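Local atomic coordinates of Slr1438 protein (Synechocystis sp., PDB entry 3K25), a protein that is of unknown function but probably binds carbohydrate and may act as an aldose epimerase-like isomerase. Residues 156-161 with 269-274; 235-240 with 280-285; 100-105 with 113-118. All blocks are in the same frame, centred on the assembly; numbering follows the deposited sequence.

Interaction 1: residues 156-161 with 269-274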
loop_
_atom_site.group_PDB
_atom_site.type_symbol
_atom_site.label_atom_id
_atom_site.label_comp_id
_atom_site.label_asym_id
_atom_site.label_seq_id
_atom_site.Cartn_x
_atom_site.Cartn_y
_atom_site.Cartn_z
ATOM N N ARG A 156 -0.445 -24.347 7.217
ATOM C CA ARG A 156 -1.120 -23.053 7.291
ATOM C C ARG A 156 -0.134 -21.892 7.272
ATOM O O ARG A 156 0.953 -21.964 7.855
ATOM C CB ARG A 156 -1.950 -22.952 8.564
ATOM C CG ARG A 156 -2.822 -24.139 8.830
ATOM C CD ARG A 156 -3.701 -23.857 10.014
ATOM N NE ARG A 156 -4.717 -22.857 9.699
ATOM C CZ ARG A 156 -4.945 -21.769 10.426
ATOM N NH1 ARG A 156 -4.221 -21.526 11.511
ATOM N NH2 ARG A 156 -5.919 -20.934 10.086
HETATM N N MSE A 157 -0.528 -20.810 6.611
HETATM C CA MSE A 157 0.329 -19.644 6.502
HETATM C C MSE A 157 -0.342 -18.413 7.085
HETATM O O MSE A 157 -1.370 -17.954 6.589
HETATM C CB MSE A 157 0.678 -19.400 5.035
HETATM C CG MSE A 157 1.556 -18.191 4.791
HETATM SE SE MSE A 157 1.844 -17.889 2.896
HETATM C CE MSE A 157 0.102 -17.132 2.473
ATOM N N PRO A 158 0.215 -17.877 8.174
ATOM C CA PRO A 158 -0.405 -16.690 8.749
ATOM C C PRO A 158 0.189 -15.519 7.988
ATOM O O PRO A 158 1.305 -15.621 7.484
ATOM C CB PRO A 158 0.055 -16.748 10.199
ATOM C CG PRO A 158 1.439 -17.271 10.073
ATOM C CD PRO A 158 1.311 -18.369 9.030
ATOM N N PHE A 159 -0.544 -14.421 7.875
ATOM C CA PHE A 159 -0.008 -13.268 7.163
ATOM C C PHE A 159 -0.849 -12.009 7.316
ATOM O O PHE A 159 -1.977 -12.032 7.803
ATOM C CB PHE A 159 0.129 -13.569 5.665
ATOM C CG PHE A 159 -1.152 -13.401 4.905
ATOM C CD1 PHE A 159 -2.110 -14.419 4.891
ATOM C CD2 PHE A 159 -1.441 -12.188 4.262
ATOM C CE1 PHE A 159 -3.344 -14.234 4.247
ATOM C CE2 PHE A 159 -2.673 -11.987 3.618
ATOM C CZ PHE A 159 -3.628 -13.012 3.610
ATOM N N SER A 160 -0.257 -10.908 6.887
ATOM C CA SER A 160 -0.897 -9.610 6.880
ATOM C C SER A 160 -0.542 -8.996 5.538
ATOM O O SER A 160 0.563 -9.197 5.023
ATOM C CB SER A 160 -0.382 -8.726 8.016
ATOM O OG SER A 160 -1.288 -8.730 9.103
ATOM N N LEU A 161 -1.494 -8.271 4.962
ATOM C CA LEU A 161 -1.284 -7.617 3.686
ATOM C C LEU A 161 -1.816 -6.193 3.763
ATOM O O LEU A 161 -2.906 -5.956 4.286
ATOM C CB LEU A 161 -1.994 -8.387 2.560
ATOM C CG LEU A 161 -1.909 -7.712 1.182
ATOM C CD1 LEU A 161 -0.444 -7.378 0.857
ATOM C CD2 LEU A 161 -2.510 -8.608 0.120
ATOM N N LEU A 269 -5.493 -11.327 12.266
ATOM C CA LEU A 269 -4.494 -12.059 11.505
ATOM C C LEU A 269 -5.224 -12.907 10.459
ATOM O O LEU A 269 -6.385 -13.254 10.647
ATOM C CB LEU A 269 -3.664 -12.946 12.438
ATOM C CG LEU A 269 -2.544 -13.752 11.780
ATOM C CD1 LEU A 269 -1.590 -12.805 11.070
ATOM C CD2 LEU A 269 -1.803 -14.582 12.819
ATOM N N ALA A 270 -4.556 -13.227 9.355
ATOM C CA ALA A 270 -5.175 -14.026 8.299
ATOM C C ALA A 270 -4.355 -15.269 7.963
ATOM O O ALA A 270 -3.134 -15.303 8.163
ATOM C CB ALA A 270 -5.370 -13.168 7.041
ATOM N N TRP A 271 -5.032 -16.285 7.434
ATOM C CA TRP A 271 -4.373 -17.532 7.091
ATOM C C TRP A 271 -4.748 -18.044 5.710
ATOM O O TRP A 271 -5.795 -17.686 5.160
ATOM C CB TRP A 271 -4.710 -18.621 8.114
ATOM C CG TRP A 271 -4.297 -18.331 9.541
ATOM C CD1 TRP A 271 -4.955 -17.545 10.446
ATOM C CD2 TRP A 271 -3.122 -18.814 10.211
ATOM N NE1 TRP A 271 -4.262 -17.507 11.633
ATOM C CE2 TRP A 271 -3.134 -18.276 11.517
ATOM C CE3 TRP A 271 -2.062 -19.649 9.835
ATOM C CZ2 TRP A 271 -2.128 -18.544 12.443
ATOM C CZ3 TRP A 271 -1.062 -19.914 10.755
ATOM C CH2 TRP A 271 -1.102 -19.361 12.045
ATOM N N VAL A 272 -3.870 -18.880 5.159
ATOM C CA VAL A 272 -4.068 -19.515 3.860
ATOM C C VAL A 272 -3.713 -20.991 4.049
ATOM O O VAL A 272 -2.564 -21.334 4.342
ATOM C CB VAL A 272 -3.140 -18.935 2.754
ATOM C CG1 VAL A 272 -3.398 -19.670 1.439
ATOM C CG2 VAL A 272 -3.380 -17.434 2.571
ATOM N N GLU A 273 -4.703 -21.861 3.893
ATOM C CA GLU A 273 -4.474 -23.282 4.058
ATOM C C GLU A 273 -3.474 -23.794 3.033
ATOM O O GLU A 273 -3.308 -23.210 1.960
ATOM C CB GLU A 273 -5.789 -24.035 3.923
ATOM C CG GLU A 273 -6.892 -23.506 4.822
ATOM C CD GLU A 273 -6.438 -23.284 6.252
ATOM O OE1 GLU A 273 -5.712 -24.150 6.791
ATOM O OE2 GLU A 273 -6.819 -22.244 6.837
ATOM N N PRO A 274 -2.796 -24.908 3.352
ATOM C CA PRO A 274 -1.794 -25.537 2.483
ATOM C C PRO A 274 -2.301 -25.749 1.067
ATOM O O PRO A 274 -3.460 -26.104 0.870
ATOM C CB PRO A 274 -1.522 -26.869 3.171
ATOM C CG PRO A 274 -1.811 -26.583 4.610
ATOM C CD PRO A 274 -3.047 -25.733 4.549
#

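Interaction 2: residues 235-240 with 280-285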
loop_
_atom_site.group_PDB
_atom_site.type_symbol
_atom_site.label_atom_id
_atom_site.label_comp_id
_atom_site.label_asym_id
_atom_site.label_seq_id
_atom_site.Cartn_x
_atom_site.Cartn_y
_atom_site.Cartn_z
ATOM N N GLU A 235 -13.312 -7.765 2.124
ATOM C CA GLU A 235 -13.300 -8.069 3.552
ATOM C C GLU A 235 -12.002 -8.513 4.225
ATOM O O GLU A 235 -11.971 -8.672 5.443
ATOM C CB GLU A 235 -14.409 -9.066 3.885
ATOM C CG GLU A 235 -14.304 -10.410 3.213
ATOM C CD GLU A 235 -15.570 -11.235 3.411
ATOM O OE1 GLU A 235 -15.642 -12.364 2.872
ATOM O OE2 GLU A 235 -16.496 -10.752 4.107
ATOM N N LEU A 236 -10.938 -8.712 3.456
ATOM C CA LEU A 236 -9.659 -9.106 4.042
ATOM C C LEU A 236 -9.112 -7.929 4.864
ATOM O O LEU A 236 -8.343 -8.117 5.808
ATOM C CB LEU A 236 -8.650 -9.464 2.942
ATOM C CG LEU A 236 -7.188 -9.666 3.382
ATOM C CD1 LEU A 236 -7.073 -10.977 4.152
ATOM C CD2 LEU A 236 -6.234 -9.660 2.177
ATOM N N TYR A 237 -9.532 -6.716 4.511
ATOM C CA TYR A 237 -9.042 -5.532 5.195
ATOM C C TYR A 237 -9.958 -5.038 6.295
ATOM O O TYR A 237 -11.079 -4.597 6.035
ATOM C CB TYR A 237 -8.788 -4.436 4.168
ATOM C CG TYR A 237 -7.885 -4.929 3.073
ATOM C CD1 TYR A 237 -8.415 -5.513 1.915
ATOM C CD2 TYR A 237 -6.492 -4.904 3.228
ATOM C CE1 TYR A 237 -7.572 -6.066 0.936
ATOM C CE2 TYR A 237 -5.645 -5.455 2.262
ATOM C CZ TYR A 237 -6.189 -6.035 1.122
ATOM O OH TYR A 237 -5.355 -6.605 0.181
ATOM N N GLN A 238 -9.452 -5.088 7.528
ATOM C CA GLN A 238 -10.225 -4.690 8.699
ATOM C C GLN A 238 -9.690 -3.469 9.423
ATOM O O GLN A 238 -10.329 -2.969 10.348
ATOM C CB GLN A 238 -10.294 -5.874 9.654
ATOM C CG GLN A 238 -10.723 -7.145 8.939
ATOM C CD GLN A 238 -10.352 -8.393 9.698
ATOM O OE1 GLN A 238 -10.974 -8.726 10.703
ATOM N NE2 GLN A 238 -9.319 -9.090 9.224
ATOM N N THR A 239 -8.527 -2.988 8.994
ATOM C CA THR A 239 -7.903 -1.820 9.613
ATOM C C THR A 239 -7.592 -0.684 8.639
ATOM O O THR A 239 -7.205 -0.914 7.492
ATOM C CB THR A 239 -6.602 -2.208 10.342
ATOM O OG1 THR A 239 -6.923 -2.813 11.604
ATOM C CG2 THR A 239 -5.732 -0.981 10.576
ATOM N N LEU A 240 -7.749 0.544 9.122
ATOM C CA LEU A 240 -7.492 1.720 8.317
ATOM C C LEU A 240 -6.432 2.572 8.997
ATOM O O LEU A 240 -6.580 2.958 10.163
ATOM C CB LEU A 240 -8.779 2.511 8.154
ATOM C CG LEU A 240 -9.175 2.961 6.749
ATOM C CD1 LEU A 240 -8.565 2.077 5.655
ATOM C CD2 LEU A 240 -10.706 2.922 6.693
ATOM N N ALA A 280 -8.415 -11.052 -2.813
ATOM C CA ALA A 280 -8.917 -9.833 -2.218
ATOM C C ALA A 280 -8.707 -8.726 -3.227
ATOM O O ALA A 280 -8.137 -8.946 -4.302
ATOM C CB ALA A 280 -8.146 -9.532 -0.933
ATOM N N TRP A 281 -9.171 -7.535 -2.880
ATOM C CA TRP A 281 -9.000 -6.391 -3.745
ATOM C C TRP A 281 -9.153 -5.075 -2.988
ATOM O O TRP A 281 -9.831 -4.990 -1.960
ATOM C CB TRP A 281 -10.016 -6.438 -4.888
ATOM C CG TRP A 281 -11.429 -6.427 -4.408
ATOM C CD1 TRP A 281 -12.222 -7.517 -4.163
ATOM C CD2 TRP A 281 -12.193 -5.277 -4.017
ATOM N NE1 TRP A 281 -13.426 -7.114 -3.641
ATOM C CE2 TRP A 281 -13.437 -5.745 -3.539
ATOM C CE3 TRP A 281 -11.944 -3.897 -4.018
ATOM C CZ2 TRP A 281 -14.436 -4.878 -3.062
ATOM C CZ3 TRP A 281 -12.934 -3.039 -3.543
ATOM C CH2 TRP A 281 -14.164 -3.535 -3.072
ATOM N N VAL A 282 -8.500 -4.050 -3.518
ATOM C CA VAL A 282 -8.576 -2.712 -2.962
ATOM C C VAL A 282 -8.896 -1.813 -4.152
ATOM O O VAL A 282 -8.458 -2.075 -5.267
ATOM C CB VAL A 282 -7.251 -2.296 -2.322
ATOM C CG1 VAL A 282 -7.373 -0.895 -1.786
ATOM C CG2 VAL A 282 -6.904 -3.254 -1.190
ATOM N N ASN A 283 -9.679 -0.767 -3.928
ATOM C CA ASN A 283 -10.055 0.114 -5.024
ATOM C C ASN A 283 -9.809 1.574 -4.692
ATOM O O ASN A 283 -9.916 1.998 -3.544
ATOM C CB ASN A 283 -11.530 -0.089 -5.373
ATOM C CG ASN A 283 -11.870 0.393 -6.771
ATOM O OD1 ASN A 283 -11.692 -0.332 -7.758
ATOM N ND2 ASN A 283 -12.358 1.628 -6.865
ATOM N N PHE A 284 -9.461 2.338 -5.716
ATOM C CA PHE A 284 -9.198 3.753 -5.544
ATOM C C PHE A 284 -10.001 4.524 -6.578
ATOM O O PHE A 284 -9.806 4.357 -7.779
ATOM C CB PHE A 284 -7.706 4.012 -5.691
ATOM C CG PHE A 284 -6.874 3.232 -4.718
ATOM C CD1 PHE A 284 -6.910 3.533 -3.356
ATOM C CD2 PHE A 284 -6.090 2.159 -5.153
ATOM C CE1 PHE A 284 -6.181 2.777 -2.440
ATOM C CE2 PHE A 284 -5.355 1.397 -4.242
ATOM C CZ PHE A 284 -5.404 1.709 -2.878
ATOM N N GLN A 285 -10.919 5.352 -6.096
ATOM C CA GLN A 285 -11.777 6.130 -6.973
ATOM C C GLN A 285 -11.573 7.623 -6.766
ATOM O O GLN A 285 -11.588 8.108 -5.636
ATOM C CB GLN A 285 -13.240 5.780 -6.694
ATOM C CG GLN A 285 -14.216 6.343 -7.691
ATOM C CD GLN A 285 -14.145 5.622 -9.015
ATOM O OE1 GLN A 285 -14.538 4.455 -9.128
ATOM N NE2 GLN A 285 -13.631 6.307 -10.031
#

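Interaction 3: residues 100-105 with 113-118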
loop_
_atom_site.group_PDB
_atom_site.type_symbol
_atom_site.label_atom_id
_atom_site.label_comp_id
_atom_site.label_asym_id
_atom_site.label_seq_id
_atom_site.Cartn_x
_atom_site.Cartn_y
_atom_site.Cartn_z
ATOM N N GLU A 100 7.684 -10.110 -11.138
ATOM C CA GLU A 100 7.767 -10.384 -12.579
ATOM C C GLU A 100 6.419 -10.127 -13.228
ATOM O O GLU A 100 5.374 -10.392 -12.620
ATOM C CB GLU A 100 8.103 -11.850 -12.860
ATOM C CG GLU A 100 9.116 -12.475 -11.946
ATOM C CD GLU A 100 9.248 -13.972 -12.161
ATOM O OE1 GLU A 100 8.232 -14.696 -12.014
ATOM O OE2 GLU A 100 10.373 -14.417 -12.474
ATOM N N VAL A 101 6.433 -9.634 -14.464
ATOM C CA VAL A 101 5.182 -9.417 -15.179
ATOM C C VAL A 101 4.795 -10.762 -15.807
ATOM O O VAL A 101 5.552 -11.324 -16.604
ATOM C CB VAL A 101 5.340 -8.369 -16.293
ATOM C CG1 VAL A 101 3.997 -8.113 -16.956
ATOM C CG2 VAL A 101 5.903 -7.091 -15.725
ATOM N N ILE A 102 3.628 -11.285 -15.437
ATOM C CA ILE A 102 3.174 -12.565 -15.972
ATOM C C ILE A 102 1.879 -12.411 -16.743
ATOM O O ILE A 102 1.160 -13.381 -16.957
ATOM C CB ILE A 102 2.939 -13.609 -14.849
ATOM C CG1 ILE A 102 1.680 -13.252 -14.055
ATOM C CG2 ILE A 102 4.157 -13.669 -13.933
ATOM C CD1 ILE A 102 1.110 -14.411 -13.265
ATOM N N GLY A 103 1.573 -11.192 -17.155
ATOM C CA GLY A 103 0.349 -10.976 -17.899
ATOM C C GLY A 103 0.062 -9.532 -18.259
ATOM O O GLY A 103 0.587 -8.593 -17.654
ATOM N N GLN A 104 -0.788 -9.356 -19.258
ATOM C CA GLN A 104 -1.166 -8.027 -19.711
ATOM C C GLN A 104 -2.428 -8.100 -20.560
ATOM O O GLN A 104 -2.558 -8.969 -21.428
ATOM C CB GLN A 104 -0.042 -7.419 -20.537
ATOM C CG GLN A 104 -0.388 -6.095 -21.146
ATOM C CD GLN A 104 0.516 -5.778 -22.301
ATOM O OE1 GLN A 104 1.686 -6.156 -22.296
ATOM N NE2 GLN A 104 -0.009 -5.072 -23.299
ATOM N N GLN A 105 -3.359 -7.193 -20.283
ATOM C CA GLN A 105 -4.609 -7.109 -21.020
ATOM C C GLN A 105 -4.896 -5.655 -21.283
ATOM O O GLN A 105 -4.520 -4.784 -20.504
ATOM C CB GLN A 105 -5.758 -7.737 -20.241
ATOM C CG GLN A 105 -5.778 -9.246 -20.327
ATOM C CD GLN A 105 -6.928 -9.855 -19.558
ATOM O OE1 GLN A 105 -7.005 -9.728 -18.337
ATOM N NE2 GLN A 105 -7.834 -10.522 -20.268
ATOM N N ASP A 113 -0.320 -7.629 -14.841
ATOM C CA ASP A 113 -0.281 -8.693 -13.842
ATOM C C ASP A 113 1.137 -9.045 -13.375
ATOM O O ASP A 113 1.974 -9.484 -14.157
ATOM C CB ASP A 113 -0.991 -9.928 -14.393
ATOM C CG ASP A 113 -2.490 -9.754 -14.419
ATOM O OD1 ASP A 113 -2.951 -8.607 -14.241
ATOM O OD2 ASP A 113 -3.207 -10.753 -14.617
ATOM N N LEU A 114 1.381 -8.855 -12.080
ATOM C CA LEU A 114 2.690 -9.101 -11.487
ATOM C C LEU A 114 2.720 -10.259 -10.505
ATOM O O LEU A 114 1.722 -10.573 -9.851
ATOM C CB LEU A 114 3.168 -7.845 -10.769
ATOM C CG LEU A 114 3.132 -6.562 -11.592
ATOM C CD1 LEU A 114 3.695 -5.423 -10.757
ATOM C CD2 LEU A 114 3.950 -6.746 -12.867
ATOM N N ARG A 115 3.894 -10.865 -10.374
ATOM C CA ARG A 115 4.059 -11.999 -9.483
ATOM C C ARG A 115 5.261 -11.903 -8.559
ATOM O O ARG A 115 6.375 -11.533 -8.973
ATOM C CB ARG A 115 4.160 -13.283 -10.303
ATOM C CG ARG A 115 4.725 -14.481 -9.555
ATOM C CD ARG A 115 4.779 -15.689 -10.486
ATOM N NE ARG A 115 5.216 -16.900 -9.802
ATOM C CZ ARG A 115 6.479 -17.289 -9.698
ATOM N NH1 ARG A 115 7.452 -16.565 -10.243
ATOM N NH2 ARG A 115 6.767 -18.403 -9.041
ATOM N N LEU A 116 5.014 -12.246 -7.300
ATOM C CA LEU A 116 6.050 -12.272 -6.283
ATOM C C LEU A 116 6.024 -13.639 -5.625
ATOM O O LEU A 116 5.039 -14.029 -4.987
ATOM C CB LEU A 116 5.827 -11.199 -5.230
ATOM C CG LEU A 116 6.881 -11.264 -4.118
ATOM C CD1 LEU A 116 8.282 -11.407 -4.720
ATOM C CD2 LEU A 116 6.765 -10.007 -3.255
ATOM N N SER A 117 7.119 -14.364 -5.794
ATOM C CA SER A 117 7.251 -15.699 -5.251
ATOM C C SER A 117 8.260 -15.764 -4.129
ATOM O O SER A 117 9.250 -15.021 -4.099
ATOM C CB SER A 117 7.689 -16.675 -6.348
ATOM O OG SER A 117 8.010 -17.945 -5.801
ATOM N N HIS A 118 8.005 -16.679 -3.212
ATOM C CA HIS A 118 8.912 -16.892 -2.105
ATOM C C HIS A 118 10.252 -17.396 -2.679
ATOM O O HIS A 118 10.334 -17.788 -3.848
ATOM C CB HIS A 118 8.310 -17.944 -1.169
ATOM C CG HIS A 118 8.105 -19.280 -1.816
ATOM N ND1 HIS A 118 9.115 -20.209 -1.946
ATOM C CD2 HIS A 118 7.013 -19.829 -2.400
ATOM C CE1 HIS A 118 8.655 -21.271 -2.582
ATOM N NE2 HIS A 118 7.382 -21.067 -2.867
#

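Interaction 1: residues 156-161 with 269-274
Strands 157-159 and 270-272 pair antiparallel in one of the beta-sheets of this galactose-mutarotase-like fold, and the indole of Trp271 is the slab around which one side of the pair is built. With CG anti to its carbonyl carbon, Trp271 lies between two residues of the facing segment. From one side Pro158, its non-hydrogen-bonded partner, presses its pyrrolidine onto the benzene half, CB and CD foremost: CB sits 3.3 Å from the centroid of the six-membered ring of Trp271, almost on the ring normal, in a CH-pi contact. Over the opposite face the Arg156 chain, bent at chi3 (70°), lays its guanidinium nearly flat, planes 23° apart, with Arg156 CZ 3.8 Å from the centroid of the five-membered ring in a cation-pi stack. Glu273 curls back, bent at chi2, to bring its carboxylate nearly coplanar with that guanidinium, in a salt bridge whose one hydrogen bond, Arg156 NE to Glu273 OE1 at 3.3 Å, is weak. An alanine in place of Trp271 would probably leave Pro158 and the Arg156 guanidinium without the flat surface that both pack against.

On the other side the packing is apolar. The methyl of Ala270 nestles off-centre against the Phe159 ring, while Val272 CG2 touches both Met157 CE and Phe159 CE1, in the corner they form; Ile149 of strand 142-151 touches both Met157 and Phe159. Two hydrogen-bonded pairs, Met157 with Val272 and Phe159 with Ala270, fix this register, the shortest of their bonds running from Phe159 N to Ala270 O at 2.8 Å.

Interaction 2: residues 235-240 with 280-285
Apolar packing carries this contact, and no hydrogen bond crosses between 235-240 and 280-285. The methyl of Ala280 points into the turn ahead of strand 239-245, where Leu236 meets it with CD2 at 3.7 Å from Ala280 CB, its own CB lying a little farther off. The Tyr237 side chain approaches the same methyl more loosely, Tyr237 CE1 lying 4.0 Å from Ala280 CB.

The aromatic part is a CH-pi contact. Val282, crossing Tyr237 at about a right angle, sets CG2 over a face of the phenol ring, 4.0 Å from the ring centroid and displaced toward the CE1-CZ side: Val282 CG2 is 3.6 Å from Tyr237 CE1. Strand 276-287 is an inner strand of an eight-stranded antiparallel sheet, whereas strand 239-245, entered through a classic beta bulge where Gln238 and Thr239 both face Trp256, belongs to the other large sheet of the fold, so these side chains pack one sheet against the approach to another. Phe163 of strand 157-168 touches both Tyr237 and Val282.

The polar end of Tyr237 is met from outside the two segments. Gln147 OE1 hydrogen-bonds its buried hydroxyl, and Gln147 also pairs through its backbone with Ala280.

Interaction 3: residues 100-105 with 113-118
Arg115 sets CG anti to its backbone N (chi1 163°) and stays extended from CG to NE, while Glu100 turns CG anti to its carbonyl carbon and then runs straight out, so that the two chains lie side by side and point the same way. They are cross-strand partners in a beta hairpin, strand 100-105 with strand 110-117, at the outer edge of an eight-stranded antiparallel sheet. Arg115 NH1 reaches Glu100 OE1 at 2.7 Å in a salt bridge, close to the guanidinium plane but from above the carboxylate plane. The guanidinium has a second anionic partner in Glu131, which bridges to NH2 and would probably steady its orientation.

Ile102 CG2 packs against the aliphatic root of Arg115, 3.7 Å from Arg115 CB. On the other face of the hairpin, Val101 CG2 meets Leu114 CD2 at 3.5 Å.

Two backbone bonds join Glu100 and Arg115, the straighter from Glu100 N to Arg115 O. Farther along, Ile102 and Gly103 both face Asp113 in a classic beta bulge. Ile102 N donates to Asp113 O in its carbonyl plane, whereas Asp113 N reaches Gly103 O at 3.1 Å from well above the carbonyl plane.

Interaction 3 closes first along the chain, and the segments of interactions 1 and 2 then alternate: 156-161, 235-240, 269-274, 280-285. Interactions 1 and 2, with centres 16 Å apart, touch directly: Leu236 CD1 packs on Ala270 CB and on Phe159 CZ, each at 4.0 Å. Strand 270-272 is followed in the chain by strand 276-287, so the path passes from one large antiparallel sheet to the other. Interaction 3 stands apart, its centre about 21 Å and 20 Å from those of interactions 1 and 2, yet strands 100-105 and 110-117 share a sheet with strand 276-287. Interaction 1 pairs strands within one sheet, interaction 2 packs elements of both and interaction 3 edges the other.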